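Local atomic coordinates of cellulase (Clostridium cellulovorans, PDB entry 6UI3), a protein that hydrolyses beta-1,4-glucan chains internally as an endoglucanase of broad specificity, this chain being the family 5 catalytic part of a longer protein that also carries a dockerin. Residues E34-G37 with G41-N44; E71-A76 with I124-I129; V179-G184 with P212-V217; Y227-N232 with T239-A244. One frame throughout, in Å; residues are numbered along the deposited sequence. Where two conformers were deposited one is given.

How the contacts relate
All four contacts lie in the eight-stranded (beta/alpha)8 barrel, none at its centre. Contact 1 is partly buried within the loop after the first strand and combines ring packing with water bridges. Contact 2 is a surface contact resting on one tyrosine-glutamate hydrogen bond. It touches contact 1, where G37 N is probably bonded to E71 OE1, and contact 3, where T128 packs on V179. Contact 3 is partly buried and ionic, tying the C-terminal part of helix 163-182 to the turn before strand 217-222. Contact 4 is partly buried and apolar. It lies on the opposite side of the chain's centre from contacts 2 and 3, about 38 Å from contact 3, centre to centre.

Contact 1: residues E34-G37 with G41-N44; sequences ESVG and GWGN
V36 O takes a 2.7 Å hydrogen bond from the O of one water, and that water also donates to G41 O. G41 CA adds a CH...O contact to V36 O at 3.2 Å. The O of a second water accepts from W42 N at 3.0 Å and from N44 N, and it donates weakly to S35 OG.

The W42 indole lies flat over the backbone of 35-36. S35 CA sits 3.6 Å from the centre of the six-membered ring of W42, almost on the ring normal, in a CH-pi contact. V36 N stands over the same face, nearer the rim. With W42 CG beside the backbone N (chi1 -74°), the ring lies back along the first segment. V36 CG2 meets W42 CZ2 at 4.1 Å. E34 crosses the indole at about a right angle, its CG near CZ3.

The polar ends have partners nearby. S35 OG bonds to T32 O, while the E34 carboxylate takes the backbone N-H groups of N31 and T32. The contact joins two parts of the first beta-alpha loop, bridged by two waters, on the side of the (beta/alpha)8 barrel where family 5 enzymes have their active site.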
loop_
_atom_site.group_PDB
_atom_site.type_symbol
_atom_site.label_atom_id
_atom_site.label_comp_id
_atom_site.label_asym_id
_atom_site.label_seq_id
_atom_site.Cartn_x
_atom_site.Cartn_y
_atom_site.Cartn_z
ATOM N N GLU A 34 10.390 4.261 3.798
ATOM C CA GLU A 34 9.762 4.403 5.102
ATOM C C GLU A 34 10.699 4.080 6.260
ATOM O O GLU A 34 10.266 4.147 7.416
ATOM C CB GLU A 34 8.471 3.572 5.206
ATOM C CG GLU A 34 8.634 2.116 5.597
ATOM C CD GLU A 34 9.132 1.171 4.507
ATOM O OE1 GLU A 34 9.796 1.583 3.532
ATOM O OE2 GLU A 34 8.870 -0.050 4.679
ATOM N N SER A 35 11.956 3.743 5.987
ATOM C CA SER A 35 12.875 3.339 7.049
ATOM C C SER A 35 13.264 4.520 7.940
ATOM O O SER A 35 13.294 5.678 7.507
ATOM C CB SER A 35 14.170 2.779 6.441
ATOM O OG SER A 35 13.948 1.688 5.569
ATOM N N VAL A 36 13.635 4.216 9.187
ATOM C CA VAL A 36 14.315 5.209 10.014
ATOM C C VAL A 36 15.692 5.459 9.421
ATOM O O VAL A 36 16.449 4.515 9.177
ATOM C CB VAL A 36 14.435 4.719 11.465
ATOM C CG1 VAL A 36 15.274 5.700 12.288
ATOM C CG2 VAL A 36 13.063 4.532 12.096
ATOM N N GLY A 37 16.020 6.725 9.179
ATOM C CA GLY A 37 17.316 7.078 8.644
ATOM C C GLY A 37 17.387 7.176 7.141
ATOM O O GLY A 37 18.489 7.299 6.595
ATOM N N GLY A 41 18.283 3.095 5.565
ATOM C CA GLY A 41 18.348 3.019 7.012
ATOM C C GLY A 41 18.038 1.658 7.593
ATOM O O GLY A 41 18.466 1.349 8.708
ATOM N N TRP A 42 17.274 0.836 6.880
ATOM C CA TRP A 42 16.973 -0.516 7.330
ATOM C C TRP A 42 17.740 -1.559 6.515
ATOM O O TRP A 42 17.342 -2.728 6.457
ATOM C CB TRP A 42 15.465 -0.759 7.344
ATOM C CG TRP A 42 14.733 -0.060 8.492
ATOM C CD1 TRP A 42 15.279 0.532 9.604
ATOM C CD2 TRP A 42 13.320 0.101 8.611
ATOM N NE1 TRP A 42 14.279 1.043 10.407
ATOM C CE2 TRP A 42 13.067 0.785 9.820
ATOM C CE3 TRP A 42 12.240 -0.280 7.812
ATOM C CZ2 TRP A 42 11.776 1.106 10.231
ATOM C CZ3 TRP A 42 10.968 0.042 8.218
ATOM C CH2 TRP A 42 10.744 0.711 9.416
ATOM N N GLY A 43 18.847 -1.155 5.897
ATOM C CA GLY A 43 19.790 -2.084 5.303
ATOM C C GLY A 43 19.572 -2.409 3.843
ATOM O O GLY A 43 20.353 -3.190 3.278
ATOM N N ASN A 44 18.569 -1.827 3.199
ATOM C CA ASN A 44 18.361 -2.089 1.783
ATOM C C ASN A 44 19.191 -1.138 0.936
ATOM O O ASN A 44 19.583 -0.057 1.394
ATOM C CB ASN A 44 16.878 -2.030 1.451
ATOM C CG ASN A 44 16.185 -3.327 1.794
ATOM O OD1 ASN A 44 16.809 -4.390 1.790
ATOM N ND2 ASN A 44 14.909 -3.257 2.123
HETATM O O HOH W 1 16.616 0.361 4.014
HETATM O O HOH W 2 18.065 3.344 10.990
#

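Contact 2: residues E71-A76 with I124-I129; sequences ENYIDA and INEGTI
In the (beta/alpha)8 barrel of this family 5 domain, Y73 of the second beta-alpha loop reaches across to E126 on helix 120-137. That helix follows the third strand. The contact therefore joins two successive beta-alpha units near the surface, through side chains alone.

Y73 OH donates to E126 OE2 at 2.7 Å. The hydroxyl meets the anti lone pair of OE2, the one turned away from OE1. OE2 also lies at the edge of the tyrosine ring, close to its plane, and is 3.5 Å from Y73 CZ. The carboxylate does not lie flat with the ring: the two planes are 67° apart. E126 spans the distance because its chain is fully extended, with CG anti to the backbone N (chi1 -179°) and no bend beyond it. The side chain of N109 sits beside the pair, its ND2 weakly bonded to both Y73 OH and E126 OE2.

Aromatic residues lie close by. Y78 meets the Y73 ring edge-to-face, and the E126 side chain touches both Y78 and F111. Within the loop, the D75 carboxylate accepts from T79 OG1 and from the backbone N of N77.

Another side of the helix faces helix 163-182, where T128 packs on I176 and V179. T128 also bonds to its own helix. I124 O accepts from T128 N at 2.9 Å and from T128 OG1 at 2.8 Å, and the two donors arrive from opposite faces of the carbonyl plane.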
loop_
_atom_site.group_PDB
_atom_site.type_symbol
_atom_site.label_atom_id
_atom_site.label_comp_id
_atom_site.label_asym_id
_atom_site.label_seq_id
_atom_site.Cartn_x
_atom_site.Cartn_y
_atom_site.Cartn_z
ATOM N N GLU A 71 11.366 12.845 8.913
ATOM C CA GLU A 71 12.791 13.055 9.152
ATOM C C GLU A 71 13.375 14.038 8.153
ATOM O O GLU A 71 14.576 14.329 8.213
ATOM C CB GLU A 71 13.565 11.730 9.120
ATOM C CG GLU A 71 13.042 10.717 10.140
ATOM C CD GLU A 71 13.803 9.399 10.186
ATOM O OE1 GLU A 71 14.246 8.895 9.159
ATOM O OE2 GLU A 71 13.939 8.852 11.293
ATOM N N ASN A 72 12.544 14.581 7.257
ATOM C CA ASN A 72 12.987 15.483 6.201
ATOM C C ASN A 72 12.233 16.801 6.193
ATOM O O ASN A 72 12.093 17.449 5.140
ATOM C CB ASN A 72 12.938 14.788 4.849
ATOM C CG ASN A 72 14.079 13.861 4.679
ATOM O OD1 ASN A 72 15.165 14.276 4.282
ATOM N ND2 ASN A 72 13.879 12.597 5.027
ATOM N N TYR A 73 11.787 17.250 7.352
ATOM C CA TYR A 73 11.230 18.592 7.480
ATOM C C TYR A 73 12.364 19.583 7.720
ATOM O O TYR A 73 13.239 19.356 8.558
ATOM C CB TYR A 73 10.249 18.656 8.643
ATOM C CG TYR A 73 8.999 17.784 8.538
ATOM C CD1 TYR A 73 8.442 17.414 7.319
ATOM C CD2 TYR A 73 8.355 17.366 9.694
ATOM C CE1 TYR A 73 7.276 16.648 7.270
ATOM C CE2 TYR A 73 7.209 16.599 9.645
ATOM C CZ TYR A 73 6.670 16.246 8.430
ATOM O OH TYR A 73 5.523 15.488 8.330
ATOM N N ILE A 74 12.320 20.713 7.014
ATOM C CA ILE A 74 13.409 21.693 7.064
ATOM C C ILE A 74 13.120 22.869 7.982
ATOM O O ILE A 74 13.969 23.758 8.120
ATOM C CB ILE A 74 13.777 22.176 5.646
ATOM C CG1 ILE A 74 12.652 23.020 5.036
ATOM C CG2 ILE A 74 14.133 20.986 4.799
ATOM C CD1 ILE A 74 12.967 23.537 3.649
ATOM N N ASP A 75 11.939 22.925 8.577
ATOM C CA ASP A 75 11.545 24.004 9.465
ATOM C C ASP A 75 10.604 23.400 10.494
ATOM O O ASP A 75 10.507 22.173 10.620
ATOM C CB ASP A 75 10.964 25.170 8.647
ATOM C CG ASP A 75 9.704 24.788 7.877
ATOM O OD1 ASP A 75 9.092 23.733 8.172
ATOM O OD2 ASP A 75 9.328 25.554 6.953
ATOM N N ALA A 76 9.890 24.249 11.210
ATOM C CA ALA A 76 8.998 23.790 12.260
ATOM C C ALA A 76 7.559 23.644 11.791
ATOM O O ALA A 76 6.675 23.381 12.618
ATOM C CB ALA A 76 9.070 24.748 13.450
ATOM N N ILE A 124 -4.596 16.140 11.720
ATOM C CA ILE A 124 -5.256 16.628 10.518
ATOM C C ILE A 124 -4.492 17.821 9.953
ATOM O O ILE A 124 -4.344 17.965 8.733
ATOM C CB ILE A 124 -6.753 16.896 10.773
ATOM C CG1 ILE A 124 -7.478 15.570 11.069
ATOM C CG2 ILE A 124 -7.380 17.611 9.577
ATOM C CD1 ILE A 124 -8.931 15.664 11.408
ATOM N N ASN A 125 -3.969 18.681 10.827
ATOM C CA ASN A 125 -3.175 19.817 10.362
ATOM C C ASN A 125 -1.882 19.359 9.683
ATOM O O ASN A 125 -1.559 19.805 8.574
ATOM C CB ASN A 125 -2.893 20.756 11.533
ATOM C CG ASN A 125 -2.133 21.991 11.118
ATOM O OD1 ASN A 125 -2.586 22.777 10.286
ATOM N ND2 ASN A 125 -0.962 22.160 11.684
ATOM N N GLU A 126 -1.144 18.439 10.316
ATOM C CA GLU A 126 0.082 17.951 9.692
ATOM C C GLU A 126 -0.217 17.218 8.389
ATOM O O GLU A 126 0.452 17.445 7.373
ATOM C CB GLU A 126 0.872 17.064 10.660
ATOM C CG GLU A 126 2.186 16.555 10.066
ATOM C CD GLU A 126 3.028 15.725 11.022
ATOM O OE1 GLU A 126 2.658 15.598 12.207
ATOM O OE2 GLU A 126 4.072 15.192 10.573
ATOM N N GLY A 127 -1.221 16.351 8.382
ATOM C CA GLY A 127 -1.555 15.652 7.149
ATOM C C GLY A 127 -1.974 16.596 6.037
ATOM O O GLY A 127 -1.649 16.376 4.863
ATOM N N THR A 128 -2.705 17.657 6.387
ATOM C CA THR A 128 -3.115 18.645 5.391
ATOM C C THR A 128 -1.898 19.348 4.801
ATOM O O THR A 128 -1.787 19.504 3.578
ATOM C CB THR A 128 -4.065 19.667 6.016
ATOM O OG1 THR A 128 -5.312 19.029 6.345
ATOM C CG2 THR A 128 -4.358 20.824 5.076
ATOM N N ILE A 129 -0.974 19.788 5.654
ATOM C CA ILE A 129 0.192 20.527 5.175
ATOM C C ILE A 129 1.095 19.629 4.330
ATOM O O ILE A 129 1.609 20.046 3.281
ATOM C CB ILE A 129 0.925 21.161 6.372
ATOM C CG1 ILE A 129 0.049 22.257 6.982
ATOM C CG2 ILE A 129 2.291 21.699 5.949
ATOM C CD1 ILE A 129 0.508 22.723 8.339
#

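Contact 3: residues V179-G184 with P212-V217; sequences VIRATG and PNDPNV
R181 grips D214 side-on with two nitrogens, one to each carboxylate oxygen. R181 NE donates to D214 OD2 at 2.9 Å in a nearly straight bond, 174° at the hydrogen. R181 NH2 donates to D214 OD1 at 3.0 Å and is less well aligned. Both oxygens are met on their syn sides, but both nitrogens stand out of the carboxylate plane, NH2 more so. The guanidinium and carboxylate planes are 24° apart. The arginine chain bends at chi2 (-66°) and then extends to bring its edge to the acid.

D214 OD1 has a second donor. N216 N reaches it at 2.9 Å on the anti side, from the opposite face of the carboxylate plane, and closes an Asx turn. The acid thus pairs with the arginine and shapes its own turn at once.

The remaining guanidinium nitrogen is satisfied too: R181 NH1 donates to the backbone O of R190 and of N187. N216 ND2 makes a weak bond to K189 O.

T183 OG1 donates to I180 O at 2.7 Å and also bonds to N187 ND2. I180 O takes T183 N as well, at 3.2 Å.

The contact joins the C-terminal part of helix 163-182 to the turn leading into strand 217-222. With two bonds to the carboxylate and two to carbonyls, the guanidinium is probably held in a fixed rotation, and D214 probably offsets its charge.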
loop_
_atom_site.group_PDB
_atom_site.type_symbol
_atom_site.label_atom_id
_atom_site.label_comp_id
_atom_site.label_asym_id
_atom_site.label_seq_id
_atom_site.Cartn_x
_atom_site.Cartn_y
_atom_site.Cartn_z
ATOM N N VAL A 179 -8.667 18.206 0.313
ATOM C CA VAL A 179 -7.428 18.983 0.243
ATOM C C VAL A 179 -6.661 18.638 -1.030
ATOM O O VAL A 179 -6.204 19.516 -1.765
ATOM C CB VAL A 179 -6.574 18.751 1.504
ATOM C CG1 VAL A 179 -5.122 19.144 1.248
ATOM C CG2 VAL A 179 -7.146 19.523 2.676
ATOM N N ILE A 180 -6.530 17.344 -1.323
ATOM C CA ILE A 180 -5.867 16.915 -2.554
ATOM C C ILE A 180 -6.626 17.415 -3.781
ATOM O O ILE A 180 -6.027 17.965 -4.716
ATOM C CB ILE A 180 -5.697 15.384 -2.566
ATOM C CG1 ILE A 180 -4.704 14.943 -1.479
ATOM C CG2 ILE A 180 -5.249 14.886 -3.950
ATOM C CD1 ILE A 180 -4.750 13.479 -1.127
ATOM N N ARG A 181 -7.954 17.251 -3.799
ATOM C CA ARG A 181 -8.732 17.643 -4.978
ATOM C C ARG A 181 -8.550 19.127 -5.289
ATOM O O ARG A 181 -8.458 19.525 -6.456
ATOM C CB ARG A 181 -10.229 17.365 -4.774
ATOM C CG ARG A 181 -10.645 15.926 -4.539
ATOM C CD ARG A 181 -10.388 15.103 -5.739
ATOM N NE ARG A 181 -10.765 13.707 -5.534
ATOM C CZ ARG A 181 -10.134 12.687 -6.091
ATOM N NH1 ARG A 181 -9.093 12.900 -6.879
ATOM N NH2 ARG A 181 -10.540 11.452 -5.843
ATOM N N ALA A 182 -8.521 19.968 -4.254
ATOM C CA ALA A 182 -8.514 21.409 -4.456
ATOM C C ALA A 182 -7.195 21.911 -5.024
ATOM O O ALA A 182 -7.150 23.020 -5.559
ATOM C CB ALA A 182 -8.841 22.119 -3.141
ATOM N N THR A 183 -6.117 21.127 -4.931
ATOM C CA THR A 183 -4.860 21.538 -5.558
ATOM C C THR A 183 -4.971 21.522 -7.075
ATOM O O THR A 183 -4.157 22.156 -7.752
ATOM C CB THR A 183 -3.662 20.697 -5.095
ATOM O OG1 THR A 183 -3.808 19.338 -5.532
ATOM C CG2 THR A 183 -3.490 20.762 -3.576
ATOM N N GLY A 184 -5.944 20.799 -7.609
ATOM C CA GLY A 184 -6.354 20.952 -8.983
ATOM C C GLY A 184 -5.576 20.131 -9.992
ATOM O O GLY A 184 -4.892 19.146 -9.688
ATOM N N PRO A 212 -15.051 8.669 2.546
ATOM C CA PRO A 212 -15.398 10.058 2.229
ATOM C C PRO A 212 -16.396 10.163 1.087
ATOM O O PRO A 212 -16.451 9.304 0.196
ATOM C CB PRO A 212 -14.051 10.680 1.848
ATOM C CG PRO A 212 -13.057 9.919 2.653
ATOM C CD PRO A 212 -13.588 8.483 2.644
ATOM N N ASN A 213 -17.159 11.256 1.106
ATOM C CA ASN A 213 -18.118 11.572 0.050
ATOM C C ASN A 213 -17.352 12.119 -1.154
ATOM O O ASN A 213 -17.316 13.325 -1.427
ATOM C CB ASN A 213 -19.160 12.556 0.549
ATOM C CG ASN A 213 -20.244 12.788 -0.469
ATOM O OD1 ASN A 213 -20.351 12.046 -1.437
ATOM N ND2 ASN A 213 -21.075 13.788 -0.241
ATOM N N ASP A 214 -16.725 11.197 -1.887
ATOM C CA ASP A 214 -15.914 11.477 -3.072
ATOM C C ASP A 214 -16.097 10.254 -3.962
ATOM O O ASP A 214 -15.967 9.121 -3.465
ATOM C CB ASP A 214 -14.442 11.667 -2.702
ATOM C CG ASP A 214 -13.572 12.047 -3.893
ATOM O OD1 ASP A 214 -13.313 11.185 -4.775
ATOM O OD2 ASP A 214 -13.149 13.229 -3.946
ATOM N N PRO A 215 -16.393 10.427 -5.246
ATOM C CA PRO A 215 -16.733 9.277 -6.097
ATOM C C PRO A 215 -15.533 8.560 -6.696
ATOM O O PRO A 215 -15.744 7.620 -7.479
ATOM C CB PRO A 215 -17.548 9.937 -7.214
ATOM C CG PRO A 215 -16.885 11.297 -7.362
ATOM C CD PRO A 215 -16.631 11.712 -5.936
ATOM N N ASN A 216 -14.315 8.980 -6.382
ATOM C CA ASN A 216 -13.098 8.465 -7.005
ATOM C C ASN A 216 -12.064 8.090 -5.961
ATOM O O ASN A 216 -10.915 8.530 -5.995
ATOM C CB ASN A 216 -12.587 9.491 -8.004
ATOM C CG ASN A 216 -11.473 8.963 -8.861
ATOM O OD1 ASN A 216 -11.290 7.752 -9.017
ATOM N ND2 ASN A 216 -10.717 9.881 -9.448
ATOM N N VAL A 217 -12.481 7.242 -5.024
ATOM C CA VAL A 217 -11.603 6.697 -4.002
ATOM C C VAL A 217 -11.700 5.178 -3.988
ATOM O O VAL A 217 -12.692 4.578 -4.412
ATOM C CB VAL A 217 -11.896 7.267 -2.589
ATOM C CG1 VAL A 217 -11.650 8.766 -2.534
ATOM C CG2 VAL A 217 -13.332 6.970 -2.145
#

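Contact 4: residues Y227-N232 with T239-A244; sequences YNLALN and TTFGDA
L229 and F241 cross at about a right angle. L229 CD2 meets the edge of the phenyl ring near its plane, 3.8 Å from F241 CD2. The other methyl lies against backbone: L229 CD1 is 3.5 Å from T239 C and 3.7 Å from T240 O. The leucine CG is anti to the backbone N (chi1 174°), which carries the fork toward 239-241; one methyl then meets backbone and the other the ring. No hydrogen bond joins the two segments.

Polar bonds within 227-232 shape the short helix. N232 ND2 donates to N228 OD1 at 3.0 Å, coming from above the carbonyl plane. Y227 O accepts from L231 N and N232 N where the chain leaves the helix.

CB of T239 and of T240 leaves the backbone away from 227-232. The second segment bonds outside the contact: F241 N to D282 OD1, and G242 N, at the N-cap of the next helix, to D245 OD2.

The short helix 227-230 follows strand 217-222, and the 239-242 stretch leads into helix 243-261. Helix 280-296 backs both: its F286 touches L229 and stacks edge-to-face with F241. F241 also packs on A246 and I249 of helix 243-261.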
loop_
_atom_site.group_PDB
_atom_site.type_symbol
_atom_site.label_atom_id
_atom_site.label_comp_id
_atom_site.label_asym_id
_atom_site.label_seq_id
_atom_site.Cartn_x
_atom_site.Cartn_y
_atom_site.Cartn_z
ATOM N N TYR A 227 -3.225 -14.557 10.255
ATOM C CA TYR A 227 -1.979 -14.019 10.783
ATOM C C TYR A 227 -0.978 -15.100 11.177
ATOM O O TYR A 227 0.219 -14.980 10.890
ATOM C CB TYR A 227 -2.286 -13.122 11.992
ATOM C CG TYR A 227 -1.059 -12.702 12.751
ATOM C CD1 TYR A 227 -0.202 -11.748 12.234
ATOM C CD2 TYR A 227 -0.745 -13.267 13.976
ATOM C CE1 TYR A 227 0.945 -11.374 12.918
ATOM C CE2 TYR A 227 0.394 -12.896 14.662
ATOM C CZ TYR A 227 1.226 -11.955 14.123
ATOM O OH TYR A 227 2.366 -11.594 14.823
ATOM N N ASN A 228 -1.418 -16.139 11.890
ATOM C CA ASN A 228 -0.442 -17.076 12.447
ATOM C C ASN A 228 0.337 -17.809 11.369
ATOM O O ASN A 228 1.505 -18.150 11.583
ATOM C CB ASN A 228 -1.116 -18.052 13.407
ATOM C CG ASN A 228 -1.444 -17.422 14.734
ATOM O OD1 ASN A 228 -0.793 -16.473 15.172
ATOM N ND2 ASN A 228 -2.444 -17.971 15.405
ATOM N N LEU A 229 -0.279 -18.048 10.214
ATOM C CA LEU A 229 0.409 -18.648 9.079
ATOM C C LEU A 229 1.184 -17.608 8.281
ATOM O O LEU A 229 2.347 -17.826 7.920
ATOM C CB LEU A 229 -0.624 -19.325 8.174
ATOM C CG LEU A 229 -0.076 -19.875 6.859
ATOM C CD1 LEU A 229 0.905 -21.020 7.076
ATOM C CD2 LEU A 229 -1.216 -20.317 5.926
ATOM N N ALA A 230 0.550 -16.479 7.978
ATOM C CA ALA A 230 1.089 -15.567 6.980
ATOM C C ALA A 230 2.176 -14.644 7.497
ATOM O O ALA A 230 3.072 -14.269 6.727
ATOM C CB ALA A 230 -0.015 -14.705 6.353
ATOM N N LEU A 231 2.108 -14.214 8.750
ATOM C CA LEU A 231 2.996 -13.167 9.226
ATOM C C LEU A 231 3.632 -13.423 10.582
ATOM O O LEU A 231 4.671 -12.822 10.862
ATOM C CB LEU A 231 2.268 -11.815 9.249
ATOM C CG LEU A 231 3.084 -10.536 9.447
ATOM C CD1 LEU A 231 4.192 -10.453 8.428
ATOM C CD2 LEU A 231 2.171 -9.323 9.350
ATOM N N ASN A 232 3.068 -14.277 11.422
ATOM C CA ASN A 232 3.691 -14.583 12.708
ATOM C C ASN A 232 4.954 -15.390 12.457
ATOM O O ASN A 232 4.893 -16.493 11.913
ATOM C CB ASN A 232 2.696 -15.402 13.518
ATOM C CG ASN A 232 3.100 -15.599 14.954
ATOM O OD1 ASN A 232 4.258 -15.464 15.331
ATOM N ND2 ASN A 232 2.121 -15.982 15.765
ATOM N N THR A 239 2.708 -23.677 9.512
ATOM C CA THR A 239 3.349 -23.610 8.211
ATOM C C THR A 239 2.489 -24.153 7.076
ATOM O O THR A 239 2.832 -23.925 5.914
ATOM C CB THR A 239 4.678 -24.383 8.217
ATOM O OG1 THR A 239 4.438 -25.779 8.416
ATOM C CG2 THR A 239 5.597 -23.895 9.310
ATOM N N THR A 240 1.419 -24.880 7.371
ATOM C CA THR A 240 0.603 -25.531 6.346
ATOM C C THR A 240 -0.559 -24.629 5.957
ATOM O O THR A 240 -1.247 -24.073 6.824
ATOM C CB THR A 240 0.074 -26.879 6.860
ATOM O OG1 THR A 240 1.176 -27.757 7.134
ATOM C CG2 THR A 240 -0.867 -27.559 5.836
ATOM N N PHE A 241 -0.791 -24.497 4.658
ATOM C CA PHE A 241 -1.961 -23.792 4.146
ATOM C C PHE A 241 -3.073 -24.822 3.963
ATOM O O PHE A 241 -3.008 -25.660 3.059
ATOM C CB PHE A 241 -1.645 -23.063 2.842
ATOM C CG PHE A 241 -2.820 -22.296 2.292
ATOM C CD1 PHE A 241 -3.331 -22.590 1.050
ATOM C CD2 PHE A 241 -3.426 -21.282 3.028
ATOM C CE1 PHE A 241 -4.427 -21.885 0.542
ATOM C CE2 PHE A 241 -4.519 -20.587 2.527
ATOM C CZ PHE A 241 -5.006 -20.886 1.274
ATOM N N GLY A 242 -4.074 -24.772 4.837
ATOM C CA GLY A 242 -5.146 -25.744 4.846
ATOM C C GLY A 242 -6.535 -25.141 4.750
ATOM O O GLY A 242 -6.715 -23.937 4.552
ATOM N N ASP A 243 -7.534 -26.011 4.899
ATOM C CA ASP A 243 -8.920 -25.628 4.650
ATOM C C ASP A 243 -9.357 -24.455 5.516
ATOM O O ASP A 243 -10.046 -23.554 5.036
ATOM C CB ASP A 243 -9.856 -26.811 4.910
ATOM C CG ASP A 243 -9.775 -27.889 3.856
ATOM O OD1 ASP A 243 -9.192 -27.649 2.786
ATOM O OD2 ASP A 243 -10.327 -28.982 4.110
ATOM N N ALA A 244 -8.991 -24.447 6.800
ATOM C CA ALA A 244 -9.454 -23.364 7.667
ATOM C C ALA A 244 -8.838 -22.028 7.271
ATOM O O ALA A 244 -9.480 -20.977 7.393
ATOM C CB ALA A 244 -9.134 -23.682 9.125
#